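Local coordinates for protein Cas13d (uncultured Ruminococcus sp, PDB 6IV9) that binds CRISPR RNA as a Cas13d effector and, through two HEPN domains, governs maturation of that RNA and cleavage of target RNA, at residues N189-Y192 / A193-M197; R216-Y219 / E220-T223; F292-K295 / S296-R300; S768-L771 / K772-Y775. The protein carries 2 engineered substitutions. All coordinates share one frame; numbering follows the deposited sequence.

In the fold
The four contacts follow one another along the chain; none nests in or crosses another. Contact 1 joins successive turns at the C-terminal end of helix 168-197, and contact 2 starts the short helix 219-223. Contact 3 closes a tight reversal after helix 267-291. Contact 4 is a bend between helices 713-760 and 777-788; its centre lies only about 12 Å from that of contact 3. Those two touch where Lys772 CE approaches Asp294 O at 3.7 Å, and Glu753 bonds to His293 N and makes a long, weak ion pair with Lys772. Contacts 2 and 3 meet where the guanidinium groups of Arg216 and Arg300, like charges, lie close, while Phe292 of contact 3 packs on helix 168-197.

Contact 1. Residues N189-Y192 / A193-M197; sequences NIVY and ALNNM
Asn195 lies alongside Val191, the residue one turn before it, both side chains pointing the same way. Its CB sits 3.7 Å from Val191 O, CG follows at a similar range, and ND2, passing Val191 CG1, donates a hydrogen bond to Val191 O at 3.0 Å. With CG anti to the carbonyl carbon (chi1 -82°), the amide folds back on the preceding turn. ND2 stands 43° above the carbonyl plane; Asn195 N, 3.1 Å from Val191 O, arrives from the opposite face, so both donors grip this oxygen. ND2 also makes a weak bond to Asp207. A leucine in its place would probably leave Val191 O with the main-chain donor alone and Asp207 without this weak partner.

Along these buried last turns of helix 168-197, the i to i+4 ladder continues from Tyr192 O to Asn196 N. Ile190 CG2 meets Leu194 CD1 at 3.8 Å, against helix 267-291. Asn196 CB lies over one face of the Tyr192 ring, at a distance, its amide turned 8° from the ring plane. One water donates to Tyr192 OH (2.6 Å) and Asn196 OD1 (2.7 Å); Tyr192 OH also bonds to Tyr638 O, and Asn196 ND2 to the Lys637 and Ala639 carbonyls.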
ATOM      1  N   ASN A 189       3.384   6.438  -8.486  1.00 22.05           N
ATOM      2  CA  ASN A 189       3.748   5.117  -9.043  1.00 22.12           C
ATOM      3  C   ASN A 189       2.902   4.796 -10.280  1.00 24.14           C
ATOM      4  O   ASN A 189       3.446   4.296 -11.227  1.00 22.63           O
ATOM      5  CB  ASN A 189       3.597   4.020  -7.996  1.00 21.29           C
ATOM      6  CG  ASN A 189       4.639   4.115  -6.911  1.00 24.06           C
ATOM      7  OD1 ASN A 189       5.555   4.889  -7.016  1.00 24.28           O
ATOM      8  ND2 ASN A 189       4.498   3.324  -5.874  1.00 26.07           N
ATOM      9  N   ILE A 190       1.600   5.038 -10.221  1.00 20.87           N
ATOM     10  CA  ILE A 190       0.709   4.705 -11.370  1.00 23.01           C
ATOM     11  C   ILE A 190       1.096   5.533 -12.601  1.00 22.10           C
ATOM     12  O   ILE A 190       1.192   4.992 -13.664  1.00 23.34           O
ATOM     13  CB  ILE A 190      -0.767   4.920 -10.994  1.00 23.13           C
ATOM     14  CG1 ILE A 190      -1.212   3.984  -9.873  1.00 23.55           C
ATOM     15  CG2 ILE A 190      -1.628   4.803 -12.235  1.00 25.50           C
ATOM     16  CD1 ILE A 190      -2.573   4.286  -9.321  1.00 24.61           C
ATOM     17  N   VAL A 191       1.341   6.818 -12.422  1.00 24.84           N
ATOM     18  CA  VAL A 191       1.707   7.674 -13.579  1.00 27.98           C
ATOM     19  C   VAL A 191       3.016   7.151 -14.179  1.00 28.21           C
ATOM     20  O   VAL A 191       3.140   7.132 -15.378  1.00 24.19           O
ATOM     21  CB  VAL A 191       1.825   9.142 -13.149  1.00 26.03           C
ATOM     22  CG1 VAL A 191       2.445   9.992 -14.231  1.00 32.06           C
ATOM     23  CG2 VAL A 191       0.486   9.700 -12.736  1.00 28.64           C
ATOM     24  N   TYR A 192       3.967   6.783 -13.335  1.00 24.14           N
ATOM     25  CA  TYR A 192       5.243   6.252 -13.858  1.00 22.13           C
ATOM     26  C   TYR A 192       4.986   4.953 -14.619  1.00 21.27           C
ATOM     27  O   TYR A 192       5.505   4.785 -15.684  1.00 24.64           O
ATOM     28  CB  TYR A 192       6.229   6.007 -12.720  1.00 24.32           C
ATOM     29  CG  TYR A 192       7.392   5.143 -13.113  1.00 23.15           C
ATOM     30  CD1 TYR A 192       8.404   5.621 -13.916  1.00 27.46           C
ATOM     31  CD2 TYR A 192       7.458   3.831 -12.706  1.00 27.12           C
ATOM     32  CE1 TYR A 192       9.466   4.821 -14.292  1.00 27.67           C
ATOM     33  CE2 TYR A 192       8.513   3.019 -13.068  1.00 27.08           C
ATOM     34  CZ  TYR A 192       9.519   3.512 -13.869  1.00 29.10           C
ATOM     35  OH  TYR A 192      10.546   2.692 -14.200  1.00 28.96           O
ATOM     36  N   ALA A 193       4.161   4.080 -14.072  1.00 22.29           N
ATOM     37  CA  ALA A 193       3.883   2.790 -14.729  1.00 23.26           C
ATOM     38  C   ALA A 193       3.239   3.026 -16.099  1.00 29.92           C
ATOM     39  O   ALA A 193       3.628   2.384 -17.046  1.00 26.34           O
ATOM     40  CB  ALA A 193       2.988   1.971 -13.856  1.00 24.95           C
ATOM     41  N   LEU A 194       2.285   3.940 -16.175  1.00 26.94           N
ATOM     42  CA  LEU A 194       1.611   4.215 -17.466  1.00 32.04           C
ATOM     43  C   LEU A 194       2.613   4.770 -18.479  1.00 29.16           C
ATOM     44  O   LEU A 194       2.588   4.322 -19.594  1.00 34.43           O
ATOM     45  CB  LEU A 194       0.436   5.156 -17.208  1.00 30.20           C
ATOM     46  CG  LEU A 194      -0.712   4.482 -16.473  1.00 33.08           C
ATOM     47  CD1 LEU A 194      -1.711   5.494 -15.972  1.00 38.32           C
ATOM     48  CD2 LEU A 194      -1.376   3.460 -17.365  1.00 39.09           C
ATOM     49  N   ASN A 195       3.471   5.694 -18.070  1.00 28.22           N
ATOM     50  CA  ASN A 195       4.517   6.231 -18.971  1.00 30.36           C
ATOM     51  C   ASN A 195       5.497   5.125 -19.366  1.00 35.06           C
ATOM     52  O   ASN A 195       5.892   5.067 -20.514  1.00 32.30           O
ATOM     53  CB  ASN A 195       5.265   7.403 -18.352  1.00 30.41           C
ATOM     54  CG  ASN A 195       4.495   8.688 -18.533  1.00 41.73           C
ATOM     55  OD1 ASN A 195       4.490   9.241 -19.610  1.00 42.01           O
ATOM     56  ND2 ASN A 195       3.790   9.118 -17.513  1.00 37.50           N
ATOM     57  N   ASN A 196       5.872   4.293 -18.408  1.00 26.88           N
ATOM     58  CA  ASN A 196       6.847   3.201 -18.619  1.00 26.95           C
ATOM     59  C   ASN A 196       6.306   2.195 -19.632  1.00 30.07           C
ATOM     60  O   ASN A 196       7.054   1.708 -20.445  1.00 28.99           O
ATOM     61  CB  ASN A 196       7.151   2.470 -17.322  1.00 26.05           C
ATOM     62  CG  ASN A 196       8.227   1.436 -17.529  1.00 28.20           C
ATOM     63  OD1 ASN A 196       9.261   1.734 -18.075  1.00 28.40           O
ATOM     64  ND2 ASN A 196       7.965   0.221 -17.122  1.00 28.77           N
ATOM     65  N   MET A 197       4.996   1.992 -19.598  1.00 29.35           N
ATOM     66  CA  MET A 197       4.223   1.015 -20.400  1.00 36.89           C
ATOM     67  C   MET A 197       4.401   1.323 -21.887  1.00 42.44           C
ATOM     68  O   MET A 197       4.307   0.413 -22.689  1.00 38.90           O
ATOM     69  CB  MET A 197       2.750   1.183 -20.037  1.00 42.53           C
ATOM     70  CG  MET A 197       1.874   0.040 -20.367  1.00 63.58           C
ATOM     71  SD  MET A 197       0.984  -0.521 -18.911  1.00 67.54           S
ATOM     72  CE  MET A 197       2.293  -1.434 -18.108  1.00 66.48           C
TER
HETATM   73  O   HOH W   1      11.490   1.819 -16.470  1.00 35.78           O

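Contact 2. Residues R216-Y219 / E220-T223; sequences RNTY and EVFT
A helix N-cap organises this stretch: Thr218 stands immediately before the short helix 219-223, and its hydroxyl takes the place of a carbonyl in the first turn. Thr218 OG1 accepts from Val221 N at 3.2 Å, and the N-H...O angle of 172° makes the capping bond nearly straight. The hydroxyl can do this because OG1 sits between the backbone N and the carbonyl carbon (chi1 63°), the rotation that brings it over the start of the helix; it also passes Val221 CG2. The first regular backbone bond runs from Phe222 N to Thr218 O (3.0 Å), with the donor in the carbonyl plane, so Thr218 holds the turn with side chain and main chain together. Before the cap, Asn217 crosses Val221 at about a right angle, its OD1 lying 3.9 Å from Val221 CG1.

The surrounding helices fix the two aromatic residues. Tyr219 OH is hydrogen-bonded to Glu271 of helix 267-291, while Phe222 stacks on Tyr278 of the same helix and meets Phe245 of helix 232-251 edge-to-face. Within the turn, Tyr219 CD1 approaches the edge of the Phe222 ring at CD2, 4.1 Å away.

Thr223 closes the turn with both of its branches. Tyr219 O receives two donors from it, Thr223 N and Thr223 OG1, each at 2.9 Å, the hydroxyl tilted 33° from the carbonyl plane. The methyl branch makes a CH-pi contact over a face of the Tyr219 ring: Thr223 CG2 stands 3.7 Å from the ring centroid, displaced toward the rim, and comes within 3.5 Å of Tyr219 CZ.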
ATOM      1  N   ARG A 216     -11.967  17.395 -16.347  1.00 31.84           N
ATOM      2  CA  ARG A 216     -12.967  18.425 -16.697  1.00 35.76           C
ATOM      3  C   ARG A 216     -13.257  18.371 -18.198  1.00 40.13           C
ATOM      4  O   ARG A 216     -14.108  19.113 -18.656  1.00 39.51           O
ATOM      5  CB  ARG A 216     -12.505  19.798 -16.214  1.00 47.69           C
ATOM      6  CG  ARG A 216     -12.732  20.008 -14.725  1.00 49.86           C
ATOM      7  CD  ARG A 216     -12.064  21.216 -14.123  1.00 52.10           C
ATOM      8  NE  ARG A 216     -10.623  21.136 -14.247  1.00 62.64           N
ATOM      9  CZ  ARG A 216      -9.876  20.136 -13.801  1.00 71.72           C
ATOM     10  NH1 ARG A 216     -10.424  19.145 -13.125  1.00 62.40           N
ATOM     11  NH2 ARG A 216      -8.582  20.130 -14.041  1.00 65.99           N
ATOM     12  N   ASN A 217     -12.555  17.504 -18.918  1.00 36.54           N
ATOM     13  CA  ASN A 217     -12.824  17.305 -20.359  1.00 33.83           C
ATOM     14  C   ASN A 217     -13.527  15.966 -20.550  1.00 38.64           C
ATOM     15  O   ASN A 217     -13.054  14.961 -20.046  1.00 33.33           O
ATOM     16  CB  ASN A 217     -11.555  17.263 -21.201  1.00 36.81           C
ATOM     17  CG  ASN A 217     -10.854  18.594 -21.271  1.00 39.03           C
ATOM     18  OD1 ASN A 217     -11.493  19.627 -21.179  1.00 42.54           O
ATOM     19  ND2 ASN A 217      -9.546  18.566 -21.406  1.00 38.31           N
ATOM     20  N   THR A 218     -14.633  15.973 -21.280  1.00 33.78           N
ATOM     21  CA  THR A 218     -15.332  14.715 -21.612  1.00 31.97           C
ATOM     22  C   THR A 218     -14.534  13.993 -22.697  1.00 28.85           C
ATOM     23  O   THR A 218     -13.651  14.585 -23.282  1.00 28.45           O
ATOM     24  CB  THR A 218     -16.720  14.964 -22.207  1.00 38.96           C
ATOM     25  OG1 THR A 218     -16.497  15.667 -23.420  1.00 35.45           O
ATOM     26  CG2 THR A 218     -17.636  15.739 -21.290  1.00 40.25           C
ATOM     27  N   TYR A 219     -14.903  12.755 -22.988  1.00 31.82           N
ATOM     28  CA  TYR A 219     -14.196  11.973 -24.028  1.00 30.79           C
ATOM     29  C   TYR A 219     -14.344  12.688 -25.374  1.00 34.91           C
ATOM     30  O   TYR A 219     -13.420  12.714 -26.140  1.00 31.34           O
ATOM     31  CB  TYR A 219     -14.704  10.536 -24.040  1.00 31.81           C
ATOM     32  CG  TYR A 219     -14.016   9.613 -25.008  1.00 35.60           C
ATOM     33  CD1 TYR A 219     -12.701   9.239 -24.834  1.00 33.86           C
ATOM     34  CD2 TYR A 219     -14.684   9.115 -26.107  1.00 39.74           C
ATOM     35  CE1 TYR A 219     -12.067   8.394 -25.719  1.00 33.48           C
ATOM     36  CE2 TYR A 219     -14.064   8.272 -27.005  1.00 40.52           C
ATOM     37  CZ  TYR A 219     -12.753   7.899 -26.807  1.00 40.07           C
ATOM     38  OH  TYR A 219     -12.143   7.063 -27.677  1.00 33.68           O
ATOM     39  N   GLU A 220     -15.504  13.281 -25.608  1.00 35.86           N
ATOM     40  CA  GLU A 220     -15.753  13.974 -26.891  1.00 39.54           C
ATOM     41  C   GLU A 220     -14.774  15.129 -27.041  1.00 40.64           C
ATOM     42  O   GLU A 220     -14.166  15.238 -28.082  1.00 42.74           O
ATOM     43  CB  GLU A 220     -17.179  14.505 -26.887  1.00 52.11           C
ATOM     44  CG  GLU A 220     -17.435  15.536 -27.958  1.00 60.05           C
ATOM     45  CD  GLU A 220     -17.635  14.932 -29.329  1.00 65.17           C
ATOM     46  OE1 GLU A 220     -17.656  15.693 -30.300  1.00 86.58           O
ATOM     47  OE2 GLU A 220     -17.781  13.716 -29.415  1.00 74.43           O
ATOM     48  N   VAL A 221     -14.607  15.930 -26.000  1.00 36.71           N
ATOM     49  CA  VAL A 221     -13.639  17.056 -26.073  1.00 39.82           C
ATOM     50  C   VAL A 221     -12.223  16.509 -26.255  1.00 40.60           C
ATOM     51  O   VAL A 221     -11.467  17.090 -27.005  1.00 39.55           O
ATOM     52  CB  VAL A 221     -13.723  17.958 -24.834  1.00 47.52           C
ATOM     53  CG1 VAL A 221     -12.595  18.962 -24.809  1.00 44.52           C
ATOM     54  CG2 VAL A 221     -15.063  18.653 -24.750  1.00 48.19           C
ATOM     55  N   PHE A 222     -11.898  15.422 -25.564  1.00 36.97           N
ATOM     56  CA  PHE A 222     -10.546  14.824 -25.640  1.00 31.65           C
ATOM     57  C   PHE A 222     -10.235  14.355 -27.059  1.00 29.79           C
ATOM     58  O   PHE A 222      -9.147  14.579 -27.497  1.00 35.95           O
ATOM     59  CB  PHE A 222     -10.497  13.606 -24.724  1.00 32.04           C
ATOM     60  CG  PHE A 222      -9.218  12.813 -24.732  1.00 29.79           C
ATOM     61  CD1 PHE A 222      -8.015  13.411 -24.431  1.00 30.03           C
ATOM     62  CD2 PHE A 222      -9.227  11.461 -24.996  1.00 29.73           C
ATOM     63  CE1 PHE A 222      -6.849  12.675 -24.400  1.00 33.18           C
ATOM     64  CE2 PHE A 222      -8.060  10.727 -24.974  1.00 29.67           C
ATOM     65  CZ  PHE A 222      -6.875  11.338 -24.679  1.00 31.65           C
ATOM     66  N   THR A 223     -11.183  13.696 -27.707  1.00 38.09           N
ATOM     67  CA  THR A 223     -10.967  13.127 -29.060  1.00 37.92           C
ATOM     68  C   THR A 223     -11.184  14.162 -30.167  1.00 42.49           C
ATOM     69  O   THR A 223     -10.692  13.927 -31.254  1.00 50.02           O
ATOM     70  CB  THR A 223     -11.727  11.810 -29.220  1.00 36.66           C
ATOM     71  OG1 THR A 223     -13.099  12.086 -28.989  1.00 38.07           O
ATOM     72  CG2 THR A 223     -11.263  10.755 -28.246  1.00 34.46           C
TER

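Contact 3. Residues F292-K295 / S296-R300; sequences FHDK and SGAKR
Asp294 OD1 is gripped by three donors. Ser296 OG donates to Asp294 OD1 at 2.7 Å on the syn side but tilted out of the carboxylate plane, and Ala298 N at 2.9 Å to the same OD1 from the opposite face, 52° above that plane. Ser296 N adds a weak, bent bond. Asp294 CG, between the backbone N and the carbonyl carbon, lays the carboxylate across the turn. In the main chain, Asp294 N donates to Ala298 O at 2.7 Å and Asp294 O accepts from Gly297 N at 3.0 Å.

The Lys299 chain crosses obliquely over one face of the His293 ring. Lys299 CB stands over the centre of the imidazole, 3.8 Å from its centroid and 6° off the normal, in a CH-pi contact, and Lys299 CD comes to 3.4 Å from His293 CE1. At the ring edge Gly297 O approaches His293 CD2 at 3.3 Å. With an alanine in place of this histidine the Lys299 methylenes would probably lose the ring face they lie on, and that chain would be set free to swing.

His293 N bonds to Glu753 of helix 713-760, and Phe292 packs between that helix and helix 168-197. His293 is probably the histidine of a HEPN R-X4-H motif, whose arginine is absent from this construct; an alanine stands there, probably as one of the engineered substitutions. A type I turn from Asp294 to Gly297, a left-handed glycine (positive phi) and chain directions 159° apart mark the classic type I turn with a G1 beta bulge.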
ATOM      1  N   PHE A 292      -0.009  17.246  -5.752  1.00 25.11           N
ATOM      2  CA  PHE A 292       1.276  17.828  -6.206  1.00 28.77           C
ATOM      3  C   PHE A 292       1.015  19.208  -6.814  1.00 32.15           C
ATOM      4  O   PHE A 292      -0.038  19.429  -7.340  1.00 31.62           O
ATOM      5  CB  PHE A 292       1.999  16.893  -7.168  1.00 29.70           C
ATOM      6  CG  PHE A 292       2.587  15.694  -6.484  1.00 28.94           C
ATOM      7  CD1 PHE A 292       3.668  15.821  -5.637  1.00 28.71           C
ATOM      8  CD2 PHE A 292       2.035  14.449  -6.661  1.00 30.50           C
ATOM      9  CE1 PHE A 292       4.200  14.718  -5.000  1.00 30.67           C
ATOM     10  CE2 PHE A 292       2.561  13.351  -6.019  1.00 27.51           C
ATOM     11  CZ  PHE A 292       3.638  13.489  -5.191  1.00 27.63           C
ATOM     12  N   HIS A 293       1.986  20.100  -6.731  1.00 29.80           N
ATOM     13  CA  HIS A 293       1.773  21.461  -7.274  1.00 31.06           C
ATOM     14  C   HIS A 293       2.261  21.547  -8.718  1.00 38.27           C
ATOM     15  O   HIS A 293       3.143  20.797  -9.107  1.00 36.01           O
ATOM     16  CB  HIS A 293       2.370  22.516  -6.341  1.00 36.87           C
ATOM     17  CG  HIS A 293       1.755  22.487  -4.987  1.00 35.48           C
ATOM     18  ND1 HIS A 293       1.682  21.344  -4.241  1.00 40.43           N
ATOM     19  CD2 HIS A 293       1.133  23.435  -4.270  1.00 45.30           C
ATOM     20  CE1 HIS A 293       1.077  21.595  -3.110  1.00 48.12           C
ATOM     21  NE2 HIS A 293       0.730  22.869  -3.104  1.00 44.20           N
ATOM     22  N   ASP A 294       1.696  22.482  -9.462  1.00 37.44           N
ATOM     23  CA  ASP A 294       2.105  22.717 -10.865  1.00 42.94           C
ATOM     24  C   ASP A 294       3.353  23.604 -10.885  1.00 44.46           C
ATOM     25  O   ASP A 294       3.853  23.945  -9.829  1.00 37.89           O
ATOM     26  CB  ASP A 294       0.967  23.312 -11.687  1.00 43.34           C
ATOM     27  CG  ASP A 294       0.508  24.675 -11.217  1.00 47.65           C
ATOM     28  OD1 ASP A 294       1.279  25.371 -10.556  1.00 43.35           O
ATOM     29  OD2 ASP A 294      -0.628  25.012 -11.516  1.00 54.33           O
ATOM     30  N   LYS A 295       3.753  24.039 -12.082  1.00 51.69           N
ATOM     31  CA  LYS A 295       4.966  24.866 -12.296  1.00 62.45           C
ATOM     32  C   LYS A 295       4.859  26.172 -11.510  1.00 58.58           C
ATOM     33  O   LYS A 295       5.878  26.655 -11.040  1.00 55.89           O
ATOM     34  CB  LYS A 295       5.119  25.174 -13.788  1.00 71.14           C
ATOM     35  CG  LYS A 295       6.130  26.259 -14.145  1.00 84.98           C
ATOM     36  CD  LYS A 295       5.770  27.044 -15.402  1.00 88.80           C
ATOM     37  CE  LYS A 295       6.695  28.207 -15.700  1.00 84.21           C
ATOM     38  NZ  LYS A 295       7.230  28.158 -17.082  1.00 80.41           N
ATOM     39  N   SER A 296       3.649  26.698 -11.392  1.00 48.79           N
ATOM     40  CA  SER A 296       3.404  27.996 -10.725  1.00 54.51           C
ATOM     41  C   SER A 296       3.189  27.831  -9.222  1.00 54.94           C
ATOM     42  O   SER A 296       2.987  28.841  -8.566  1.00 51.74           O
ATOM     43  CB  SER A 296       2.253  28.678 -11.368  1.00 59.43           C
ATOM     44  OG  SER A 296       1.057  27.997 -11.056  1.00 64.97           O
ATOM     45  N   GLY A 297       3.286  26.611  -8.696  1.00 45.15           N
ATOM     46  CA  GLY A 297       3.103  26.407  -7.250  1.00 44.77           C
ATOM     47  C   GLY A 297       1.650  26.266  -6.846  1.00 37.78           C
ATOM     48  O   GLY A 297       1.358  26.432  -5.675  1.00 41.22           O
ATOM     49  N   ALA A 298       0.780  25.933  -7.790  1.00 38.46           N
ATOM     50  CA  ALA A 298      -0.664  25.795  -7.503  1.00 36.14           C
ATOM     51  C   ALA A 298      -1.107  24.333  -7.566  1.00 38.37           C
ATOM     52  O   ALA A 298      -0.527  23.566  -8.311  1.00 34.19           O
ATOM     53  CB  ALA A 298      -1.453  26.608  -8.486  1.00 43.16           C
ATOM     54  N   LYS A 299      -2.138  24.004  -6.796  1.00 37.77           N
ATOM     55  CA  LYS A 299      -2.700  22.637  -6.787  1.00 40.39           C
ATOM     56  C   LYS A 299      -4.222  22.734  -6.732  1.00 39.62           C
ATOM     57  O   LYS A 299      -4.720  23.776  -6.345  1.00 43.26           O
ATOM     58  CB  LYS A 299      -2.099  21.828  -5.643  1.00 42.22           C
ATOM     59  CG  LYS A 299      -2.738  21.998  -4.280  1.00 50.42           C
ATOM     60  CD  LYS A 299      -2.286  20.887  -3.367  1.00 58.14           C
ATOM     61  CE  LYS A 299      -2.806  21.014  -1.960  1.00 66.65           C
ATOM     62  NZ  LYS A 299      -3.848  22.053  -1.887  1.00 78.62           N
ATOM     63  N   ARG A 300      -4.919  21.709  -7.193  1.00 32.71           N
ATOM     64  CA  ARG A 300      -6.393  21.739  -7.159  1.00 33.68           C
ATOM     65  C   ARG A 300      -6.878  21.463  -5.738  1.00 37.79           C
ATOM     66  O   ARG A 300      -6.218  20.737  -5.037  1.00 31.60           O
ATOM     67  CB  ARG A 300      -6.976  20.775  -8.184  1.00 34.81           C
ATOM     68  CG  ARG A 300      -6.444  21.017  -9.583  1.00 42.70           C
ATOM     69  CD  ARG A 300      -7.350  20.406 -10.618  1.00 48.44           C
ATOM     70  NE  ARG A 300      -8.717  20.709 -10.250  1.00 58.79           N
ATOM     71  CZ  ARG A 300      -9.448  21.665 -10.795  1.00 62.85           C
ATOM     72  NH1 ARG A 300      -8.963  22.371 -11.798  1.00 50.61           N
ATOM     73  NH2 ARG A 300     -10.656  21.906 -10.334  1.00 55.79           N
TER

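Contact 4. Residues S768-L771 / K772-Y775; sequences SKNL and KNDY
Backbone hydrogen bonds shape the bend formed by Asn770 and Asn773. Asn773 N donates to Asn770 O at 3.2 Å, from 53° above the carbonyl plane, the i to i+3 pattern of a 3-10 turn. A second such step, Asp774 N to Leu771 O, is weak.

Side-chain polar contacts add to this. With CG anti to the backbone N (chi1 169°), Asn770 turns its OD1 over the turn, where Asn773 N makes a weak bond to it. The two side chains cross at about a right angle, with the amide planes 51° apart, and Asn773 ND2 lies 3.5 Å from Asn770 CB. Lys772 NZ gives a weak bond to Tyr775 OH (3.3 Å).

Two waters bridge the bend. One donates to Asn770 O (2.7 Å) and Asp774 O (2.8 Å); the other accepts from Asn770 N and from Asn773 ND2.

The apolar contact is Leu771 CG against Tyr775 CD1 at 4.0 Å, the side chains nearly perpendicular.

Leu771 packs on Glu753 and Phe756 of helix 713-760, and Tyr775 lies between that helix and helix 816-827, whose Arg820 bonds to Lys772 O. Asp774, salt-bridged to Arg776, caps a backbone N of the turn that leads into helix 777-788.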
ATOM      1  N   SER A 768       7.432  36.430  -1.556  1.00 49.38           N
ATOM      2  CA  SER A 768       7.634  36.473  -3.027  1.00 58.94           C
ATOM      3  C   SER A 768       8.285  35.195  -3.571  1.00 59.68           C
ATOM      4  O   SER A 768       8.562  35.158  -4.767  1.00 58.05           O
ATOM      5  CB  SER A 768       8.455  37.667  -3.384  1.00 55.68           C
ATOM      6  OG  SER A 768       9.764  37.497  -2.888  1.00 61.83           O
ATOM      7  N   LYS A 769       8.503  34.189  -2.727  1.00 50.74           N
ATOM      8  CA  LYS A 769       9.252  32.975  -3.136  1.00 45.20           C
ATOM      9  C   LYS A 769       8.427  31.961  -3.932  1.00 42.19           C
ATOM     10  O   LYS A 769       7.275  31.778  -3.630  1.00 42.60           O
ATOM     11  CB  LYS A 769       9.864  32.326  -1.897  1.00 46.85           C
ATOM     12  CG  LYS A 769      10.651  33.262  -1.004  1.00 49.44           C
ATOM     13  CD  LYS A 769      11.786  33.916  -1.732  1.00 51.79           C
ATOM     14  CE  LYS A 769      12.696  34.707  -0.827  1.00 52.95           C
ATOM     15  NZ  LYS A 769      14.074  34.728  -1.353  1.00 59.02           N
ATOM     16  N   ASN A 770       9.073  31.323  -4.904  1.00 41.38           N
ATOM     17  CA  ASN A 770       8.521  30.208  -5.716  1.00 44.73           C
ATOM     18  C   ASN A 770       9.355  28.987  -5.311  1.00 42.56           C
ATOM     19  O   ASN A 770      10.558  29.036  -5.463  1.00 38.64           O
ATOM     20  CB  ASN A 770       8.573  30.508  -7.214  1.00 50.49           C
ATOM     21  CG  ASN A 770       8.265  29.324  -8.107  1.00 62.79           C
ATOM     22  OD1 ASN A 770       9.164  28.652  -8.590  1.00 64.57           O
ATOM     23  ND2 ASN A 770       6.997  29.070  -8.368  1.00 73.71           N
ATOM     24  N   LEU A 771       8.720  27.923  -4.837  1.00 35.95           N
ATOM     25  CA  LEU A 771       9.485  26.783  -4.277  1.00 31.52           C
ATOM     26  C   LEU A 771      10.422  26.148  -5.305  1.00 31.64           C
ATOM     27  O   LEU A 771      11.559  25.916  -4.975  1.00 30.46           O
ATOM     28  CB  LEU A 771       8.492  25.746  -3.762  1.00 33.83           C
ATOM     29  CG  LEU A 771       9.122  24.474  -3.220  1.00 31.88           C
ATOM     30  CD1 LEU A 771       9.981  24.770  -2.015  1.00 31.27           C
ATOM     31  CD2 LEU A 771       8.050  23.470  -2.875  1.00 33.46           C
ATOM     32  N   LYS A 772       9.952  25.963  -6.529  1.00 32.78           N
ATOM     33  CA  LYS A 772      10.740  25.277  -7.583  1.00 39.44           C
ATOM     34  C   LYS A 772      12.017  26.046  -7.940  1.00 39.38           C
ATOM     35  O   LYS A 772      12.916  25.421  -8.439  1.00 40.11           O
ATOM     36  CB  LYS A 772       9.851  24.886  -8.760  1.00 46.85           C
ATOM     37  CG  LYS A 772       8.666  24.011  -8.378  1.00 57.96           C
ATOM     38  CD  LYS A 772       8.136  23.123  -9.495  1.00 69.41           C
ATOM     39  CE  LYS A 772       7.008  22.204  -9.070  1.00 64.52           C
ATOM     40  NZ  LYS A 772       6.990  21.992  -7.603  1.00 71.48           N
ATOM     41  N   ASN A 773      12.072  27.350  -7.686  1.00 40.57           N
ATOM     42  CA  ASN A 773      13.298  28.143  -7.964  1.00 42.63           C
ATOM     43  C   ASN A 773      14.424  27.628  -7.068  1.00 39.72           C
ATOM     44  O   ASN A 773      15.555  27.678  -7.483  1.00 37.29           O
ATOM     45  CB  ASN A 773      13.077  29.642  -7.771  1.00 42.89           C
ATOM     46  CG  ASN A 773      12.186  30.257  -8.827  1.00 55.74           C
ATOM     47  OD1 ASN A 773      11.987  29.685  -9.889  1.00 64.83           O
ATOM     48  ND2 ASN A 773      11.645  31.426  -8.551  1.00 59.20           N
ATOM     49  N   ASP A 774      14.093  27.282  -5.833  1.00 32.89           N
ATOM     50  CA  ASP A 774      15.074  26.733  -4.877  1.00 32.51           C
ATOM     51  C   ASP A 774      14.298  25.926  -3.845  1.00 35.04           C
ATOM     52  O   ASP A 774      13.731  26.531  -2.960  1.00 30.90           O
ATOM     53  CB  ASP A 774      15.910  27.834  -4.229  1.00 37.10           C
ATOM     54  CG  ASP A 774      17.080  27.310  -3.420  1.00 40.16           C
ATOM     55  OD1 ASP A 774      17.145  26.113  -3.223  1.00 39.78           O
ATOM     56  OD2 ASP A 774      17.898  28.107  -3.004  1.00 37.75           O
ATOM     57  N   TYR A 775      14.392  24.604  -3.914  1.00 32.36           N
ATOM     58  CA  TYR A 775      13.661  23.697  -2.996  1.00 28.26           C
ATOM     59  C   TYR A 775      14.118  23.884  -1.547  1.00 27.34           C
ATOM     60  O   TYR A 775      13.356  23.585  -0.664  1.00 29.68           O
ATOM     61  CB  TYR A 775      13.784  22.255  -3.474  1.00 28.84           C
ATOM     62  CG  TYR A 775      12.787  21.867  -4.527  1.00 29.18           C
ATOM     63  CD1 TYR A 775      11.512  21.471  -4.191  1.00 34.83           C
ATOM     64  CD2 TYR A 775      13.114  21.901  -5.862  1.00 33.51           C
ATOM     65  CE1 TYR A 775      10.595  21.111  -5.156  1.00 38.41           C
ATOM     66  CE2 TYR A 775      12.210  21.546  -6.843  1.00 33.34           C
ATOM     67  CZ  TYR A 775      10.945  21.144  -6.488  1.00 32.82           C
ATOM     68  OH  TYR A 775      10.053  20.794  -7.441  1.00 33.47           O
TER
HETATM   69  O   HOH W   2      12.556  28.995  -3.605  1.00 36.41           O
HETATM   70  O   HOH W   3      11.787  32.453  -5.559  1.00 40.92           O